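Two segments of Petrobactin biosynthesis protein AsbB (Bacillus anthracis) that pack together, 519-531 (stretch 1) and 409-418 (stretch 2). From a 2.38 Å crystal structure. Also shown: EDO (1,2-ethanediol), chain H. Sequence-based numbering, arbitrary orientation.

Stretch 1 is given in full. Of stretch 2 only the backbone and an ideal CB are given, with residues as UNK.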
ATOM      1  N   GLU B 519      25.138  -0.128 -23.138  1.00 39.55           N
ATOM      2  CA  GLU B 519      25.530  -0.993 -22.022  1.00 38.68           C
ATOM      3  C   GLU B 519      26.471  -2.090 -22.506  1.00 39.89           C
ATOM      4  O   GLU B 519      27.401  -2.468 -21.803  1.00 44.68           O
ATOM      5  CB  GLU B 519      24.309  -1.635 -21.372  1.00 36.51           C
ATOM      6  CG  GLU B 519      23.374  -0.633 -20.696  1.00 45.11           C
ATOM      7  CD  GLU B 519      23.926  -0.035 -19.387  1.00 55.04           C
ATOM      8  OE1 GLU B 519      23.379   1.022 -18.975  1.00 52.47           O
ATOM      9  OE2 GLU B 519      24.875  -0.609 -18.770  1.00 47.98           O
ATOM     10  N   LEU B 520      26.230  -2.602 -23.707  1.00 40.28           N
ATOM     11  CA  LEU B 520      27.152  -3.580 -24.313  1.00 44.43           C
ATOM     12  C   LEU B 520      28.572  -2.993 -24.503  1.00 45.63           C
ATOM     13  O   LEU B 520      29.555  -3.646 -24.195  1.00 47.08           O
ATOM     14  CB  LEU B 520      26.602  -4.106 -25.647  1.00 40.30           C
ATOM     15  CG  LEU B 520      27.378  -5.200 -26.382  1.00 44.15           C
ATOM     16  CD1 LEU B 520      27.506  -6.506 -25.522  1.00 31.81           C
ATOM     17  CD2 LEU B 520      26.724  -5.476 -27.730  1.00 38.96           C
ATOM     18  N   ALA B 521      28.666  -1.762 -25.004  1.00 40.38           N
ATOM     19  CA  ALA B 521      29.950  -1.091 -25.164  1.00 38.26           C
ATOM     20  C   ALA B 521      30.707  -1.024 -23.829  1.00 41.57           C
ATOM     21  O   ALA B 521      31.919  -1.212 -23.775  1.00 48.09           O
ATOM     22  CB  ALA B 521      29.754   0.312 -25.741  1.00 30.61           C
ATOM     23  N   PHE B 522      29.990  -0.779 -22.748  1.00 35.64           N
ATOM     24  CA  PHE B 522      30.611  -0.835 -21.423  1.00 42.41           C
ATOM     25  C   PHE B 522      31.199  -2.210 -21.060  1.00 42.28           C
ATOM     26  O   PHE B 522      32.274  -2.301 -20.475  1.00 40.78           O
ATOM     27  CB  PHE B 522      29.599  -0.436 -20.343  1.00 45.93           C
ATOM     28  CG  PHE B 522      29.216   1.010 -20.377  1.00 51.51           C
ATOM     29  CD1 PHE B 522      30.136   1.973 -20.721  1.00 54.61           C
ATOM     30  CD2 PHE B 522      27.927   1.400 -20.064  1.00 55.09           C
ATOM     31  CE1 PHE B 522      29.772   3.299 -20.746  1.00 62.13           C
ATOM     32  CE2 PHE B 522      27.560   2.709 -20.103  1.00 54.24           C
ATOM     33  CZ  PHE B 522      28.482   3.662 -20.442  1.00 59.04           C
ATOM     34  N   VAL B 523      30.459  -3.269 -21.375  1.00 46.22           N
ATOM     35  CA  VAL B 523      30.878  -4.620 -21.079  1.00 43.57           C
ATOM     36  C   VAL B 523      32.106  -4.977 -21.913  1.00 41.92           C
ATOM     37  O   VAL B 523      33.081  -5.504 -21.403  1.00 40.80           O
ATOM     38  CB  VAL B 523      29.747  -5.626 -21.315  1.00 43.67           C
ATOM     39  CG1 VAL B 523      30.297  -7.025 -21.326  1.00 40.69           C
ATOM     40  CG2 VAL B 523      28.702  -5.500 -20.224  1.00 41.65           C
ATOM     41  N   LEU B 524      32.084  -4.609 -23.183  1.00 44.97           N
ATOM     42  CA  LEU B 524      33.198  -4.921 -24.045  1.00 41.59           C
ATOM     43  C   LEU B 524      34.462  -4.203 -23.566  1.00 42.40           C
ATOM     44  O   LEU B 524      35.520  -4.829 -23.477  1.00 42.24           O
ATOM     45  CB  LEU B 524      32.865  -4.613 -25.512  1.00 37.22           C
ATOM     46  CG  LEU B 524      31.748  -5.474 -26.115  1.00 42.16           C
ATOM     47  CD1 LEU B 524      31.591  -5.141 -27.583  1.00 37.10           C
ATOM     48  CD2 LEU B 524      31.966  -7.008 -25.924  1.00 38.32           C
ATOM     49  N   ALA B 525      34.352  -2.907 -23.251  1.00 41.70           N
ATOM     50  CA  ALA B 525      35.499  -2.150 -22.710  1.00 47.90           C
ATOM     51  C   ALA B 525      36.057  -2.729 -21.398  1.00 53.82           C
ATOM     52  O   ALA B 525      37.274  -2.907 -21.241  1.00 49.79           O
ATOM     53  CB  ALA B 525      35.158  -0.670 -22.504  1.00 35.04           C
ATOM     54  N   ASP B 526      35.184  -3.001 -20.439  1.00 48.42           N
ATOM     55  CA  ASP B 526      35.717  -3.368 -19.139  1.00 49.57           C
ATOM     56  C   ASP B 526      36.152  -4.824 -19.031  1.00 47.50           C
ATOM     57  O   ASP B 526      37.048  -5.137 -18.283  1.00 49.83           O
ATOM     58  CB  ASP B 526      34.780  -2.917 -18.019  1.00 58.00           C
ATOM     59  CG  ASP B 526      34.541  -1.386 -18.044  1.00 64.55           C
ATOM     60  OD1 ASP B 526      35.527  -0.603 -18.035  1.00 64.85           O
ATOM     61  OD2 ASP B 526      33.366  -0.976 -18.112  1.00 63.52           O
ATOM     62  N   LYS B 527      35.465  -5.711 -19.729  1.00 52.99           N
ATOM     63  CA  LYS B 527      35.844  -7.113 -19.787  1.00 50.37           C
ATOM     64  C   LYS B 527      36.898  -7.538 -20.819  1.00 52.17           C
ATOM     65  O   LYS B 527      37.661  -8.477 -20.596  1.00 54.24           O
ATOM     66  CB  LYS B 527      34.594  -7.983 -19.916  1.00 58.13           C
ATOM     67  CG  LYS B 527      33.581  -7.731 -18.786  1.00 52.81           C
ATOM     68  CD  LYS B 527      34.221  -8.002 -17.436  1.00 50.22           C
ATOM     69  CE  LYS B 527      33.140  -8.338 -16.431  1.00 59.62           C
ATOM     70  NZ  LYS B 527      33.640  -8.585 -15.040  1.00 69.38           N
ATOM     71  N   TYR B 528      36.765  -7.013 -22.016  1.00 48.62           N
ATOM     72  CA  TYR B 528      37.677  -7.317 -23.100  1.00 55.04           C
ATOM     73  C   TYR B 528      38.677  -6.254 -23.535  1.00 57.16           C
ATOM     74  O   TYR B 528      39.421  -6.471 -24.490  1.00 55.83           O
ATOM     75  CB  TYR B 528      36.915  -7.942 -24.270  1.00 52.39           C
ATOM     76  CG  TYR B 528      35.967  -9.048 -23.814  1.00 47.70           C
ATOM     77  CD1 TYR B 528      36.443 -10.306 -23.512  1.00 51.90           C
ATOM     78  CD2 TYR B 528      34.614  -8.816 -23.641  1.00 41.83           C
ATOM     79  CE1 TYR B 528      35.594 -11.324 -23.082  1.00 59.49           C
ATOM     80  CE2 TYR B 528      33.745  -9.836 -23.207  1.00 48.05           C
ATOM     81  CZ  TYR B 528      34.254 -11.086 -22.937  1.00 57.34           C
ATOM     82  OH  TYR B 528      33.450 -12.117 -22.510  1.00 59.13           O
ATOM     83  N   GLU B 529      38.646  -5.079 -22.917  1.00 50.10           N
ATOM     84  CA  GLU B 529      39.539  -4.000 -23.364  1.00 55.91           C
ATOM     85  C   GLU B 529      39.236  -3.566 -24.787  1.00 52.45           C
ATOM     86  O   GLU B 529      40.105  -3.059 -25.486  1.00 57.59           O
ATOM     87  CB  GLU B 529      41.016  -4.417 -23.317  1.00 62.19           C
ATOM     88  CG  GLU B 529      41.419  -5.204 -22.101  1.00 83.25           C
ATOM     89  CD  GLU B 529      41.048  -4.500 -20.822  1.00103.63           C
ATOM     90  OE1 GLU B 529      41.620  -3.414 -20.556  1.00111.40           O
ATOM     91  OE2 GLU B 529      40.180  -5.028 -20.085  1.00110.10           O
ATOM     92  N   TRP B 530      38.008  -3.780 -25.227  1.00 52.17           N
ATOM     93  CA  TRP B 530      37.553  -3.199 -26.482  1.00 55.88           C
ATOM     94  C   TRP B 530      37.170  -1.750 -26.168  1.00 55.93           C
ATOM     95  O   TRP B 530      36.296  -1.477 -25.332  1.00 57.76           O
ATOM     96  CB  TRP B 530      36.360  -3.986 -27.027  1.00 57.66           C
ATOM     97  CG  TRP B 530      36.015  -3.637 -28.409  1.00 58.02           C
ATOM     98  CD1 TRP B 530      35.085  -2.723 -28.827  1.00 56.38           C
ATOM     99  CD2 TRP B 530      36.582  -4.192 -29.581  1.00 59.17           C
ATOM    100  NE1 TRP B 530      35.046  -2.675 -30.194  1.00 52.68           N
ATOM    101  CE2 TRP B 530      35.961  -3.568 -30.683  1.00 62.15           C
ATOM    102  CE3 TRP B 530      37.549  -5.164 -29.812  1.00 64.19           C
ATOM    103  CZ2 TRP B 530      36.290  -3.874 -31.991  1.00 69.65           C
ATOM    104  CZ3 TRP B 530      37.874  -5.463 -31.113  1.00 72.92           C
ATOM    105  CH2 TRP B 530      37.250  -4.822 -32.187  1.00 72.86           C
ATOM    106  N   LYS B 531      37.853  -0.828 -26.831  1.00 55.25           N
ATOM    107  CA  LYS B 531      37.715   0.587 -26.557  1.00 50.37           C
ATOM    108  C   LYS B 531      36.354   1.071 -27.015  1.00 51.88           C
ATOM    109  O   LYS B 531      35.826   0.603 -28.032  1.00 50.93           O
ATOM    110  CB  LYS B 531      38.832   1.379 -27.254  1.00 69.27           C
ATOM    111  CG  LYS B 531      40.148   1.492 -26.448  1.00 74.01           C
ATOM    112  CD  LYS B 531      41.316   2.027 -27.305  1.00 91.42           C
ATOM    113  CE  LYS B 531      41.135   3.483 -27.750  1.00101.48           C
ATOM    114  NZ  LYS B 531      41.287   4.469 -26.627  1.00106.00           N
ATOM    115  N   UNK B 409      34.857 -14.069 -32.786  1.00 48.60           N
ATOM    116  CA  UNK B 409      35.660 -12.855 -32.723  1.00 43.96           C
ATOM    117  C   UNK B 409      34.752 -11.685 -32.376  1.00 48.47           C
ATOM    118  O   UNK B 409      33.584 -11.672 -32.738  1.00 51.75           O
ATOM    119  CB  UNK B 409      36.393 -12.606 -34.043  1.00 43.96           C
ATOM    120  N   UNK B 410      35.295 -10.691 -31.697  1.00 45.03           N
ATOM    121  CA  UNK B 410      34.497  -9.619 -31.159  1.00 44.39           C
ATOM    122  C   UNK B 410      34.026  -8.674 -32.234  1.00 46.48           C
ATOM    123  O   UNK B 410      32.831  -8.365 -32.322  1.00 50.33           O
ATOM    124  CB  UNK B 410      35.288  -8.852 -30.097  1.00 44.39           C
ATOM    125  N   UNK B 411      34.961  -8.197 -33.041  1.00 45.73           N
ATOM    126  CA  UNK B 411      34.602  -7.258 -34.081  1.00 48.63           C
ATOM    127  C   UNK B 411      33.598  -7.903 -35.037  1.00 48.77           C
ATOM    128  O   UNK B 411      32.608  -7.280 -35.387  1.00 46.78           O
ATOM    129  CB  UNK B 411      35.847  -6.787 -34.835  1.00 48.63           C
ATOM    130  N   UNK B 412      33.828  -9.148 -35.441  1.00 38.31           N
ATOM    131  CA  UNK B 412      32.871  -9.787 -36.347  1.00 44.74           C
ATOM    132  C   UNK B 412      31.498  -9.953 -35.742  1.00 46.13           C
ATOM    133  O   UNK B 412      30.494  -9.808 -36.434  1.00 48.11           O
ATOM    134  CB  UNK B 412      33.396 -11.157 -36.781  1.00 44.74           C
ATOM    135  N   UNK B 413      31.458 -10.299 -34.462  1.00 43.93           N
ATOM    136  CA  UNK B 413      30.188 -10.542 -33.804  1.00 47.37           C
ATOM    137  C   UNK B 413      29.435  -9.217 -33.671  1.00 45.87           C
ATOM    138  O   UNK B 413      28.252  -9.139 -33.948  1.00 51.49           O
ATOM    139  CB  UNK B 413      30.397 -11.196 -32.437  1.00 47.37           C
ATOM    140  N   UNK B 414      30.139  -8.170 -33.271  1.00 41.08           N
ATOM    141  CA  UNK B 414      29.516  -6.860 -33.094  1.00 38.19           C
ATOM    142  C   UNK B 414      29.003  -6.289 -34.427  1.00 42.83           C
ATOM    143  O   UNK B 414      27.915  -5.735 -34.488  1.00 42.85           O
ATOM    144  CB  UNK B 414      30.514  -5.890 -32.458  1.00 38.19           C
ATOM    145  N   UNK B 415      29.761  -6.446 -35.505  1.00 37.06           N
ATOM    146  CA  UNK B 415      29.256  -6.033 -36.806  1.00 49.22           C
ATOM    147  C   UNK B 415      27.989  -6.792 -37.223  1.00 51.31           C
ATOM    148  O   UNK B 415      27.007  -6.177 -37.636  1.00 46.20           O
ATOM    149  CB  UNK B 415      30.345  -6.229 -37.863  1.00 49.22           C
ATOM    150  N   UNK B 416      28.009  -8.121 -37.135  1.00 45.56           N
ATOM    151  CA  UNK B 416      26.776  -8.861 -37.423  1.00 47.46           C
ATOM    152  C   UNK B 416      25.623  -8.397 -36.566  1.00 48.71           C
ATOM    153  O   UNK B 416      24.505  -8.330 -37.055  1.00 52.98           O
ATOM    154  CB  UNK B 416      26.994 -10.361 -37.217  1.00 47.46           C
ATOM    155  N   UNK B 417      25.893  -8.093 -35.295  1.00 36.34           N
ATOM    156  CA  UNK B 417      24.834  -7.729 -34.377  1.00 44.31           C
ATOM    157  C   UNK B 417      24.190  -6.429 -34.846  1.00 48.00           C
ATOM    158  O   UNK B 417      22.977  -6.339 -34.976  1.00 49.17           O
ATOM    159  CB  UNK B 417      25.370  -7.593 -32.951  1.00 44.31           C
ATOM    160  N   UNK B 418      25.025  -5.432 -35.095  1.00 45.09           N
ATOM    161  CA  UNK B 418      24.582  -4.145 -35.571  1.00 45.76           C
ATOM    162  C   UNK B 418      23.801  -4.321 -36.892  1.00 50.40           C
ATOM    163  O   UNK B 418      22.705  -3.748 -37.054  1.00 45.59           O
ATOM    164  CB  UNK B 418      25.776  -3.207 -35.756  1.00 45.76           C
TER
HETATM  165  C1  EDO H 620      41.097  -1.258 -29.643  1.00 84.02           C
HETATM  166  O1  EDO H 620      40.416  -0.355 -28.791  1.00 88.08           O
HETATM  167  C2  EDO H 620      40.182  -2.449 -29.846  1.00 84.12           C
HETATM  168  O2  EDO H 620      41.029  -3.596 -29.970  1.00 93.53           O

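Position 409 lies just before the helix, with phi/psi of 87/150° and no atom of stretch 1 within 5.5 Å of its ideal CB. Positive phi by itself favours glycine, and the residue is Gly409, the N-cap.

At 410 the CA-to-CB bond points toward stretch 1, and the ideal CB sits 4.3 Å from Trp530 CE3. The indole face, Leu524 and the CB of Tyr528 make an apolar surround, so a branched or long aliphatic side chain would suit: leucine, isoleucine, valine or methionine. The residue is Ile410 (chi1 m, chi2 t). Its CG2 lies 4.0 Å from the centroid of the six-membered ring of Trp530, 19° off the ring normal, a CH-pi contact; ethanediol C2 covers the opposite face. Ile410 CD1 reaches Tyr528 CB at 3.7 Å.

The bond at 411 runs sideways, yet the ideal CB is 3.6 Å from Trp530 CH2. Stretch 1 offers carbon here and no charged partner, so many residues whose first carbons can pack on the indole would do, polar ones included. It is Glu411: CB touches Trp530 CH2 at 3.6 Å, while the extended chain carries the carboxylate onward to a partner one turn along its own helix.

Position 412 is out of reach of stretch 1, which sets no preference; it is Asn412.

At 413 CB points sideways with nothing within 5.5 Å, so only a long side chain could come back to Leu520: a large aromatic, or at the margin a fully extended methionine. Trp413 does so with chi1 t: Leu520 CD2 meets the ring at its edge, 4.2 Å from Trp413 CZ3.

At 414 the bond points toward stretch 1, the ideal CB 5.0 Å from Leu524 CD1, and Leu520 lies within side-chain range. A medium aliphatic fits such a gap. Leu414 (t, p) fills it, with CD2 4.3 Å from Leu524 CD1 and CD1 4.3 Å from Leu520 CD2. The helices are antiparallel at 178° with axes 13.1 Å apart, so side chains must span the space between them.

Position 415 is out of reach and unconstrained by stretch 1. Arg415 forms a salt bridge along its own helix, its NE 3.0 Å from Glu411 OE1.

Position 416 is also out of reach; it is Leu416.

At 417 CB points toward stretch 1 but has nothing within 5.5 Å; an aliphatic chain long enough to reach Leu520 is suitable, leucine or methionine. Leu417 CD2 meets Leu520 CD2 at 3.7 Å.

Position 418 makes no contact with stretch 1, which leaves the choice open; it is Ile418.

Stretch 2, residues 409-418: GIENWLRLLI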
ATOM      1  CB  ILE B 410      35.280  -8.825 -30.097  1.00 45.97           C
ATOM      2  CG1 ILE B 410      35.523  -9.684 -28.867  1.00 55.26           C
ATOM      3  CG2 ILE B 410      34.545  -7.565 -29.704  1.00 41.32           C
ATOM      4  CD1 ILE B 410      36.160  -8.909 -27.709  1.00 58.56           C
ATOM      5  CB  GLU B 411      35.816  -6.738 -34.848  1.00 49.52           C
ATOM      6  CG  GLU B 411      35.439  -5.680 -35.892  1.00 50.04           C
ATOM      7  CD  GLU B 411      36.608  -5.194 -36.748  1.00 65.34           C
ATOM      8  OE1 GLU B 411      36.339  -4.649 -37.837  1.00 76.33           O
ATOM      9  OE2 GLU B 411      37.787  -5.343 -36.349  1.00 68.29           O
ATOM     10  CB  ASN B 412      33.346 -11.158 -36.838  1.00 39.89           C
ATOM     11  CG  ASN B 412      34.617 -11.072 -37.610  1.00 51.31           C
ATOM     12  OD1 ASN B 412      34.937 -10.019 -38.170  1.00 52.75           O
ATOM     13  ND2 ASN B 412      35.376 -12.172 -37.635  1.00 52.90           N
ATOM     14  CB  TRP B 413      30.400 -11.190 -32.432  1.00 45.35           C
ATOM     15  CG  TRP B 413      29.128 -11.646 -31.778  1.00 41.65           C
ATOM     16  CD1 TRP B 413      28.513 -12.860 -31.936  1.00 38.53           C
ATOM     17  CD2 TRP B 413      28.304 -10.894 -30.888  1.00 34.96           C
ATOM     18  NE1 TRP B 413      27.368 -12.914 -31.191  1.00 36.03           N
ATOM     19  CE2 TRP B 413      27.214 -11.722 -30.531  1.00 39.96           C
ATOM     20  CE3 TRP B 413      28.390  -9.601 -30.342  1.00 42.31           C
ATOM     21  CZ2 TRP B 413      26.201 -11.294 -29.662  1.00 33.76           C
ATOM     22  CZ3 TRP B 413      27.405  -9.175 -29.492  1.00 38.98           C
ATOM     23  CH2 TRP B 413      26.319 -10.024 -29.151  1.00 48.29           C
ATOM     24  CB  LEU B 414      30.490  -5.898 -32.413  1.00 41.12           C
ATOM     25  CG  LEU B 414      30.050  -4.462 -32.172  1.00 45.71           C
ATOM     26  CD1 LEU B 414      28.792  -4.382 -31.281  1.00 38.55           C
ATOM     27  CD2 LEU B 414      31.203  -3.678 -31.582  1.00 38.87           C
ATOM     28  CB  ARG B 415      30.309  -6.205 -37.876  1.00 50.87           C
ATOM     29  CG  ARG B 415      31.492  -5.317 -37.671  1.00 51.76           C
ATOM     30  CD  ARG B 415      32.390  -5.373 -38.897  1.00 49.88           C
ATOM     31  NE  ARG B 415      33.477  -4.419 -38.758  1.00 55.73           N
ATOM     32  CZ  ARG B 415      33.384  -3.142 -39.111  1.00 58.16           C
ATOM     33  NH1 ARG B 415      32.253  -2.682 -39.630  1.00 54.17           N
ATOM     34  NH2 ARG B 415      34.419  -2.330 -38.955  1.00 57.80           N
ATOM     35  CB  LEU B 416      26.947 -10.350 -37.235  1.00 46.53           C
ATOM     36  CG  LEU B 416      27.725 -10.931 -38.392  1.00 61.19           C
ATOM     37  CD1 LEU B 416      28.566 -12.142 -37.928  1.00 60.67           C
ATOM     38  CD2 LEU B 416      26.739 -11.251 -39.523  1.00 58.38           C
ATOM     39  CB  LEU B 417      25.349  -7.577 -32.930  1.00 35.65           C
ATOM     40  CG  LEU B 417      24.238  -7.156 -31.959  1.00 39.56           C
ATOM     41  CD1 LEU B 417      23.185  -8.287 -31.692  1.00 37.62           C
ATOM     42  CD2 LEU B 417      24.824  -6.624 -30.647  1.00 36.70           C
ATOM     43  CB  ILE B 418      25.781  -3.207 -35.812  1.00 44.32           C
ATOM     44  CG1 ILE B 418      26.615  -3.024 -34.530  1.00 41.77           C
ATOM     45  CG2 ILE B 418      25.332  -1.885 -36.325  1.00 41.02           C
ATOM     46  CD1 ILE B 418      25.825  -2.605 -33.370  1.00 53.50           C
TER
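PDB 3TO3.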